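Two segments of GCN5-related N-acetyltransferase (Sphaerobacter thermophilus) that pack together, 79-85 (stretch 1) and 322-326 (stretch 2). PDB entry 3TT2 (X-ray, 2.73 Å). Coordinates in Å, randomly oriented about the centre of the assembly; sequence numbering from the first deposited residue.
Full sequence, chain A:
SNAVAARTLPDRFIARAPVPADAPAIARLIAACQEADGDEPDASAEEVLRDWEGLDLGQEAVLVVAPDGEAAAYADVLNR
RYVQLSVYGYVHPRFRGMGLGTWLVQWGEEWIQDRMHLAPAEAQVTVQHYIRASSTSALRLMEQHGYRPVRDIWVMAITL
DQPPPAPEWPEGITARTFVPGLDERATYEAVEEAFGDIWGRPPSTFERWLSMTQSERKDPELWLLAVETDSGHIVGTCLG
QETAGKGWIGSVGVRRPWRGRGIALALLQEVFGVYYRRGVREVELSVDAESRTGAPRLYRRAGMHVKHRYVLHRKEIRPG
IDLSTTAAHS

Stretch 1, residues 79-85: NRRYVQL
Stretch 2 (322-326) DLSTT

Contacts between segments distant in sequence often pair a compact turn with the side chains of a hairpin, and GCN5-related N-acetyltransferase offers a small example in which touching residues lie at least 240 positions apart in the sequence. The first stretch runs as strand through Asn 79 and Arg 80 and again as strand from Gln 84 to Leu 85. Between them the chain reverses: Arg 81 and Tyr 82 both adopt positive phi (phi/psi 55/20 and 57/17), and Val 83, at -103/-17, leads back into extended geometry at Gln 84 (-142/118). Backbone hydrogen bonds close the hairpin, from Arg 80 N to Gln 84 O (3.1 Å) and from Val 83 N to Arg 80 O (2.9 Å), with a weak one from Gln 84 N to Arg 80 O (3.3 Å). Asn 79, chi1 t, adds a side-chain brace, its OD1 accepting from Tyr 82 N at 2.9 Å.

The second stretch has no regular helix or strand. Leu 323 to Thr 326 form a type I turn, with Ser 324 at -63/-31 and Thr 325 at -98/-2, closed by Thr 326 N to Leu 323 O at 3.2 Å. Asp 322, chi1 t, steadies its start: its OD1 accepts from both Ser 324 N (2.9 Å) and Ser 324 OG (2.8 Å), the serine being in the p rotamer. The register is set by Val 83 and Ser 324, whose CA atoms lie 6.2 Å apart.

Packing centres on Ser 324, which has the largest covered area of any residue here; in all, the two stretches bury 287 Å². Val 83, chi1 m, points toward the turn and sets CG2 3.9 Å from Ser 324 CA, while its CG1 lies 4.4 Å from Leu 323 CB in an apolar contact. A branched, compact side chain suits this buried position. Leu 323 (m, t) leaves sideways and its end leads away, so it meets the hairpin near its base. Gln 84 (t, t) points toward the turn, and its NE2 comes within 3.9 Å of Ser 324 CB while hydrogen-bonded elsewhere in the structure.

Two arginines reach the turn from the hairpin. Arg 80 (t, t, m) extends past Ser 324, its CD 3.6 Å from Ser 324 O. Arg 81, chi1 m with chi2 at 126° and chi3 at 138°, brings NH1 to 2.6 Å from Ser 324 O, which lies at the guanidinium edge, and NH2 to 3.1 Å from Thr 326 C. Its length lets an exposed residue reach the turn's backbone.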

# COMPACT_ATOMS: atom_id res chain seq x y z
N ASN A 79 -6.84 9.51 -3.37
CA ASN A 79 -7.86 10.32 -2.71
C ASN A 79 -8.92 9.47 -2.05
O ASN A 79 -9.58 8.68 -2.72
CB ASN A 79 -8.50 11.26 -3.73
CG ASN A 79 -9.83 11.81 -3.27
OD1 ASN A 79 -10.00 12.11 -2.09
ND2 ASN A 79 -10.77 11.95 -4.19
N ARG A 80 -9.09 9.61 -0.74
CA ARG A 80 -10.18 8.91 -0.04
C ARG A 80 -11.25 9.89 0.42
O ARG A 80 -11.03 10.65 1.35
CB ARG A 80 -9.62 8.16 1.17
CG ARG A 80 -10.68 7.53 2.08
CD ARG A 80 -10.08 6.89 3.34
NE ARG A 80 -9.07 5.88 3.03
CZ ARG A 80 -8.24 5.33 3.92
NH1 ARG A 80 -7.35 4.42 3.54
NH2 ARG A 80 -8.31 5.70 5.20
N ARG A 81 -12.40 9.88 -0.27
CA ARG A 81 -13.62 10.63 0.11
C ARG A 81 -13.35 12.12 0.30
O ARG A 81 -14.12 12.81 0.94
CB ARG A 81 -14.21 10.10 1.43
CG ARG A 81 -14.89 8.74 1.39
CD ARG A 81 -14.27 7.85 2.45
NE ARG A 81 -15.25 7.05 3.18
CZ ARG A 81 -15.02 6.51 4.38
NH1 ARG A 81 -13.85 6.69 4.98
NH2 ARG A 81 -15.96 5.79 4.98
N TYR A 82 -12.25 12.59 -0.28
CA TYR A 82 -11.75 13.96 -0.13
C TYR A 82 -11.50 14.35 1.33
O TYR A 82 -11.43 15.55 1.64
CB TYR A 82 -12.75 14.95 -0.74
CG TYR A 82 -13.06 14.68 -2.19
CD1 TYR A 82 -12.17 15.05 -3.19
CD2 TYR A 82 -14.23 14.05 -2.57
CE1 TYR A 82 -12.44 14.82 -4.51
CE2 TYR A 82 -14.51 13.80 -3.91
CZ TYR A 82 -13.61 14.19 -4.87
OH TYR A 82 -13.88 13.96 -6.21
N VAL A 83 -11.40 13.39 2.25
CA VAL A 83 -10.94 13.73 3.59
C VAL A 83 -9.50 13.37 3.93
O VAL A 83 -8.94 13.83 4.93
CB VAL A 83 -11.86 13.09 4.66
CG1 VAL A 83 -13.25 13.67 4.56
CG2 VAL A 83 -11.85 11.56 4.54
N GLN A 84 -8.92 12.50 3.11
CA GLN A 84 -7.55 12.10 3.31
C GLN A 84 -6.84 11.93 2.00
O GLN A 84 -7.17 11.02 1.23
CB GLN A 84 -7.49 10.80 4.08
CG GLN A 84 -6.10 10.29 4.33
CD GLN A 84 -6.09 9.31 5.47
OE1 GLN A 84 -5.99 8.10 5.27
NE2 GLN A 84 -6.22 9.82 6.70
N LEU A 85 -5.81 12.72 1.78
CA LEU A 85 -5.11 12.66 0.53
C LEU A 85 -3.74 12.05 0.77
O LEU A 85 -2.97 12.55 1.58
CB LEU A 85 -4.96 14.05 -0.06
CG LEU A 85 -4.44 13.94 -1.49
CD1 LEU A 85 -5.54 13.39 -2.40
CD2 LEU A 85 -3.88 15.27 -1.97
N ASP A 322 -13.06 13.05 12.60
CA ASP A 322 -12.28 12.21 11.71
C ASP A 322 -13.22 11.28 11.00
O ASP A 322 -13.79 10.36 11.57
CB ASP A 322 -11.21 11.43 12.49
CG ASP A 322 -10.57 10.33 11.66
OD1 ASP A 322 -10.63 10.38 10.42
OD2 ASP A 322 -9.99 9.39 12.26
N LEU A 323 -13.37 11.55 9.71
CA LEU A 323 -14.23 10.74 8.88
C LEU A 323 -13.53 9.69 8.02
O LEU A 323 -14.19 8.92 7.32
CB LEU A 323 -15.13 11.64 8.04
CG LEU A 323 -16.16 12.38 8.90
CD1 LEU A 323 -17.27 13.03 8.06
CD2 LEU A 323 -16.73 11.44 9.94
N SER A 324 -12.21 9.64 8.06
CA SER A 324 -11.47 8.74 7.18
C SER A 324 -11.80 7.29 7.43
O SER A 324 -11.73 6.46 6.53
CB SER A 324 -9.97 8.97 7.32
OG SER A 324 -9.48 8.56 8.58
N THR A 325 -12.12 6.99 8.69
CA THR A 325 -12.43 5.64 9.12
C THR A 325 -13.94 5.28 9.21
O THR A 325 -14.30 4.14 9.53
CB THR A 325 -11.73 5.37 10.48
OG1 THR A 325 -12.23 6.29 11.47
CG2 THR A 325 -10.21 5.54 10.35
N THR A 326 -14.83 6.24 8.94
CA THR A 326 -16.27 6.00 9.11
C THR A 326 -17.08 6.03 7.81
O THR A 326 -18.07 5.30 7.67
CB THR A 326 -16.92 6.97 10.15
OG1 THR A 326 -17.12 8.27 9.58
CG2 THR A 326 -16.07 7.08 11.41